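Local coordinates for protein Pa14_01140 (PDB 6OX6) that acts as the immunity protein of the type VI secretion effector Tas1, a (p)ppApp-synthesizing toxin, binding it and preventing its early activation, at residues D13-Y18 against T24-H29. Residues are numbered along the deposited sequence; the frame is centred on the assembly and turned at random.
Sequences DIYIDY and TYRWDH
Asp13 OD1 takes two hydrogen bonds from His29, one from the backbone N at 3.2 Å and one from ring atom ND1 at 3.1 Å, the donors arriving from opposite faces of the carboxylate plane. His29 CG sits between the backbone N and the carbonyl carbon (chi1 80°), which brings ND1 to the oxygen its own amide also reaches. From this clasp the antiparallel hairpin of strands 14-18 and 23-28 runs on through reciprocal backbone bonds in the hydrogen-bonded pairs Ile14-Trp27 and Ile16-Tyr25, the shortest from Trp27 N to Ile14 O at 2.8 Å. On their face of the sheet Ile14 CG1 packs 3.7 Å from Trp27 CD1, while Trp27 NE1 hydrogen-bonds the backbone O of Phe9 and Tyr25 lies against helix 53-61. On the other face, Arg26, its CG anti to the backbone N (chi1 170°), runs alongside the Tyr15 ring, Arg26 CG lying 3.3 Å from Tyr15 CE2. The chain bends at chi3; Arg26 NE salt-bridges Glu43 and NH1 donates to a water only weakly bound to Asp13 OD2. Asp13 OD1 lies 3.9 Å from Asp28 OD1, and these close carboxylates, with the ND1 bond, would probably favour a positive His29 where its O hydrogen-bonds Lys415 NZ of the Tas1 chain.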
ATOM      1  N   ASP B  13      24.894  -2.172  -4.692  1.00 35.15           N
ATOM      2  CA  ASP B  13      23.742  -1.859  -5.509  1.00 34.21           C
ATOM      3  C   ASP B  13      22.626  -2.870  -5.272  1.00 35.67           C
ATOM      4  O   ASP B  13      22.872  -4.058  -5.057  1.00 31.56           O
ATOM      5  CB  ASP B  13      24.137  -1.844  -6.984  1.00 40.16           C
ATOM      6  CG  ASP B  13      25.076  -0.684  -7.338  1.00 45.13           C
ATOM      7  OD1 ASP B  13      25.478   0.096  -6.440  1.00 44.06           O
ATOM      8  OD2 ASP B  13      25.363  -0.525  -8.540  1.00 46.30           O
ATOM      9  N   ILE B  14      21.390  -2.379  -5.304  1.00 27.86           N
ATOM     10  CA  ILE B  14      20.199  -3.170  -5.020  1.00 26.24           C
ATOM     11  C   ILE B  14      19.175  -2.898  -6.112  1.00 28.21           C
ATOM     12  O   ILE B  14      18.857  -1.731  -6.396  1.00 25.77           O
ATOM     13  CB  ILE B  14      19.602  -2.823  -3.642  1.00 28.67           C
ATOM     14  CG1 ILE B  14      20.619  -3.054  -2.514  1.00 28.27           C
ATOM     15  CG2 ILE B  14      18.299  -3.608  -3.409  1.00 29.75           C
ATOM     16  CD1 ILE B  14      20.918  -4.462  -2.280  1.00 32.50           C
ATOM     17  N   TYR B  15      18.627  -3.967  -6.688  1.00 24.30           N
ATOM     18  CA  TYR B  15      17.607  -3.877  -7.727  1.00 24.62           C
ATOM     19  C   TYR B  15      16.351  -4.591  -7.232  1.00 29.90           C
ATOM     20  O   TYR B  15      16.431  -5.713  -6.713  1.00 24.19           O
ATOM     21  CB  TYR B  15      18.113  -4.477  -9.046  1.00 27.42           C
ATOM     22  CG  TYR B  15      19.379  -3.788  -9.557  1.00 31.80           C
ATOM     23  CD1 TYR B  15      20.644  -4.174  -9.100  1.00 32.26           C
ATOM     24  CD2 TYR B  15      19.305  -2.731 -10.465  1.00 34.07           C
ATOM     25  CE1 TYR B  15      21.814  -3.543  -9.561  1.00 35.39           C
ATOM     26  CE2 TYR B  15      20.472  -2.097 -10.952  1.00 35.29           C
ATOM     27  CZ  TYR B  15      21.714  -2.510 -10.492  1.00 40.05           C
ATOM     28  OH  TYR B  15      22.850  -1.868 -10.968  1.00 48.07           O
ATOM     29  N   ILE B  16      15.201  -3.947  -7.431  1.00 24.43           N
ATOM     30  CA  ILE B  16      13.950  -4.274  -6.763  1.00 27.16           C
ATOM     31  C   ILE B  16      12.845  -4.387  -7.796  1.00 27.77           C
ATOM     32  O   ILE B  16      12.721  -3.513  -8.661  1.00 28.02           O
ATOM     33  CB  ILE B  16      13.596  -3.178  -5.749  1.00 24.70           C
ATOM     34  CG1 ILE B  16      14.638  -3.155  -4.639  1.00 25.27           C
ATOM     35  CG2 ILE B  16      12.213  -3.362  -5.245  1.00 23.71           C
ATOM     36  CD1 ILE B  16      14.557  -1.904  -3.802  1.00 29.71           C
ATOM     37  N   ASP B  17      12.042  -5.454  -7.705  1.00 22.54           N
ATOM     38  CA  ASP B  17      10.826  -5.608  -8.490  1.00 25.95           C
ATOM     39  C   ASP B  17       9.623  -5.595  -7.549  1.00 22.56           C
ATOM     40  O   ASP B  17       9.593  -6.340  -6.570  1.00 21.97           O
ATOM     41  CB  ASP B  17      10.858  -6.915  -9.286  1.00 31.73           C
ATOM     42  CG  ASP B  17       9.556  -7.180 -10.042  1.00 38.56           C
ATOM     43  OD1 ASP B  17       8.845  -6.206 -10.381  1.00 34.28           O
ATOM     44  OD2 ASP B  17       9.236  -8.375 -10.282  1.00 44.85           O
ATOM     45  N   TYR B  18       8.635  -4.776  -7.846  1.00 21.15           N
ATOM     46  CA  TYR B  18       7.410  -4.707  -7.043  1.00 24.17           C
ATOM     47  C   TYR B  18       6.265  -4.962  -8.012  1.00 24.86           C
ATOM     48  O   TYR B  18       5.778  -4.022  -8.654  1.00 26.35           O
ATOM     49  CB  TYR B  18       7.295  -3.340  -6.360  1.00 19.51           C
ATOM     50  CG  TYR B  18       6.057  -3.115  -5.485  1.00 19.38           C
ATOM     51  CD1 TYR B  18       5.409  -4.177  -4.835  1.00 19.83           C
ATOM     52  CD2 TYR B  18       5.548  -1.822  -5.299  1.00 19.38           C
ATOM     53  CE1 TYR B  18       4.279  -3.958  -4.024  1.00 20.08           C
ATOM     54  CE2 TYR B  18       4.421  -1.607  -4.496  1.00 24.48           C
ATOM     55  CZ  TYR B  18       3.815  -2.682  -3.853  1.00 21.29           C
ATOM     56  OH  TYR B  18       2.704  -2.456  -3.079  1.00 24.17           O
ATOM     57  N   THR B  24       9.870  -1.098 -10.907  1.00 21.92           N
ATOM     58  CA  THR B  24      11.193  -1.511 -10.456  1.00 18.16           C
ATOM     59  C   THR B  24      12.022  -0.295 -10.033  1.00 23.75           C
ATOM     60  O   THR B  24      11.794   0.840 -10.467  1.00 24.14           O
ATOM     61  CB  THR B  24      11.952  -2.304 -11.547  1.00 21.72           C
ATOM     62  OG1 THR B  24      12.375  -1.417 -12.607  1.00 20.80           O
ATOM     63  CG2 THR B  24      11.043  -3.387 -12.126  1.00 19.19           C
ATOM     64  N   TYR B  25      13.014  -0.549  -9.183  1.00 19.88           N
ATOM     65  CA  TYR B  25      13.898   0.486  -8.669  1.00 23.25           C
ATOM     66  C   TYR B  25      15.335   0.012  -8.762  1.00 26.10           C
ATOM     67  O   TYR B  25      15.621  -1.199  -8.703  1.00 23.93           O
ATOM     68  CB  TYR B  25      13.588   0.859  -7.196  1.00 24.00           C
ATOM     69  CG  TYR B  25      12.232   1.519  -7.024  1.00 23.27           C
ATOM     70  CD1 TYR B  25      11.118   0.770  -6.698  1.00 16.62           C
ATOM     71  CD2 TYR B  25      12.065   2.878  -7.237  1.00 22.75           C
ATOM     72  CE1 TYR B  25       9.890   1.356  -6.556  1.00 20.72           C
ATOM     73  CE2 TYR B  25      10.848   3.474  -7.090  1.00 21.47           C
ATOM     74  CZ  TYR B  25       9.766   2.715  -6.752  1.00 23.36           C
ATOM     75  OH  TYR B  25       8.540   3.301  -6.603  1.00 22.40           O
ATOM     76  N   ARG B  26      16.227   0.989  -8.927  1.00 26.85           N
ATOM     77  CA  ARG B  26      17.662   0.770  -8.896  1.00 26.38           C
ATOM     78  C   ARG B  26      18.257   1.659  -7.813  1.00 28.22           C
ATOM     79  O   ARG B  26      18.032   2.880  -7.805  1.00 26.36           O
ATOM     80  CB  ARG B  26      18.283   1.063 -10.261  1.00 26.57           C
ATOM     81  CG  ARG B  26      19.810   1.087 -10.264  1.00 29.29           C
ATOM     82  CD  ARG B  26      20.340   1.411 -11.688  1.00 30.28           C
ATOM     83  NE  ARG B  26      20.042   2.762 -12.141  1.00 31.46           N
ATOM     84  CZ  ARG B  26      20.880   3.795 -12.000  1.00 37.84           C
ATOM     85  NH1 ARG B  26      22.060   3.633 -11.400  1.00 36.47           N
ATOM     86  NH2 ARG B  26      20.541   4.997 -12.452  1.00 36.14           N
ATOM     87  N   TRP B  27      18.984   1.042  -6.888  1.00 23.74           N
ATOM     88  CA  TRP B  27      19.740   1.744  -5.862  1.00 23.51           C
ATOM     89  C   TRP B  27      21.228   1.701  -6.197  1.00 26.68           C
ATOM     90  O   TRP B  27      21.784   0.639  -6.490  1.00 26.19           O
ATOM     91  CB  TRP B  27      19.450   1.118  -4.498  1.00 24.62           C
ATOM     92  CG  TRP B  27      20.416   1.422  -3.385  1.00 27.40           C
ATOM     93  CD1 TRP B  27      21.376   0.589  -2.884  1.00 29.69           C
ATOM     94  CD2 TRP B  27      20.499   2.638  -2.613  1.00 30.22           C
ATOM     95  NE1 TRP B  27      22.055   1.209  -1.859  1.00 30.38           N
ATOM     96  CE2 TRP B  27      21.536   2.468  -1.675  1.00 29.02           C
ATOM     97  CE3 TRP B  27      19.798   3.857  -2.633  1.00 26.74           C
ATOM     98  CZ2 TRP B  27      21.885   3.461  -0.757  1.00 32.10           C
ATOM     99  CZ3 TRP B  27      20.146   4.847  -1.722  1.00 29.62           C
ATOM    100  CH2 TRP B  27      21.180   4.638  -0.792  1.00 33.92           C
ATOM    101  N   ASP B  28      21.864   2.850  -6.162  1.00 27.36           N
ATOM    102  CA  ASP B  28      23.299   2.984  -6.383  1.00 34.39           C
ATOM    103  C   ASP B  28      23.903   3.330  -5.027  1.00 34.60           C
ATOM    104  O   ASP B  28      23.691   4.432  -4.512  1.00 36.65           O
ATOM    105  CB  ASP B  28      23.560   4.069  -7.433  1.00 43.45           C
ATOM    106  CG  ASP B  28      25.042   4.268  -7.752  1.00 49.50           C
ATOM    107  OD1 ASP B  28      25.923   3.957  -6.917  1.00 50.19           O
ATOM    108  OD2 ASP B  28      25.315   4.791  -8.844  1.00 54.40           O
ATOM    109  N   HIS B  29      24.628   2.388  -4.421  1.00 33.40           N
ATOM    110  CA  HIS B  29      25.056   2.649  -3.052  1.00 34.73           C
ATOM    111  C   HIS B  29      26.146   3.725  -2.998  1.00 35.91           C
ATOM    112  O   HIS B  29      26.146   4.554  -2.083  1.00 36.59           O
ATOM    113  CB  HIS B  29      25.493   1.351  -2.370  1.00 38.10           C
ATOM    114  CG  HIS B  29      26.873   0.905  -2.728  1.00 41.55           C
ATOM    115  ND1 HIS B  29      27.146   0.168  -3.859  1.00 41.88           N
ATOM    116  CD2 HIS B  29      28.057   1.087  -2.098  1.00 43.37           C
ATOM    117  CE1 HIS B  29      28.443  -0.083  -3.916  1.00 44.88           C
ATOM    118  NE2 HIS B  29      29.016   0.455  -2.853  1.00 47.56           N
TER
HETATM  119  O   HOH W   1      23.096   1.629  -9.754  1.00 46.70           O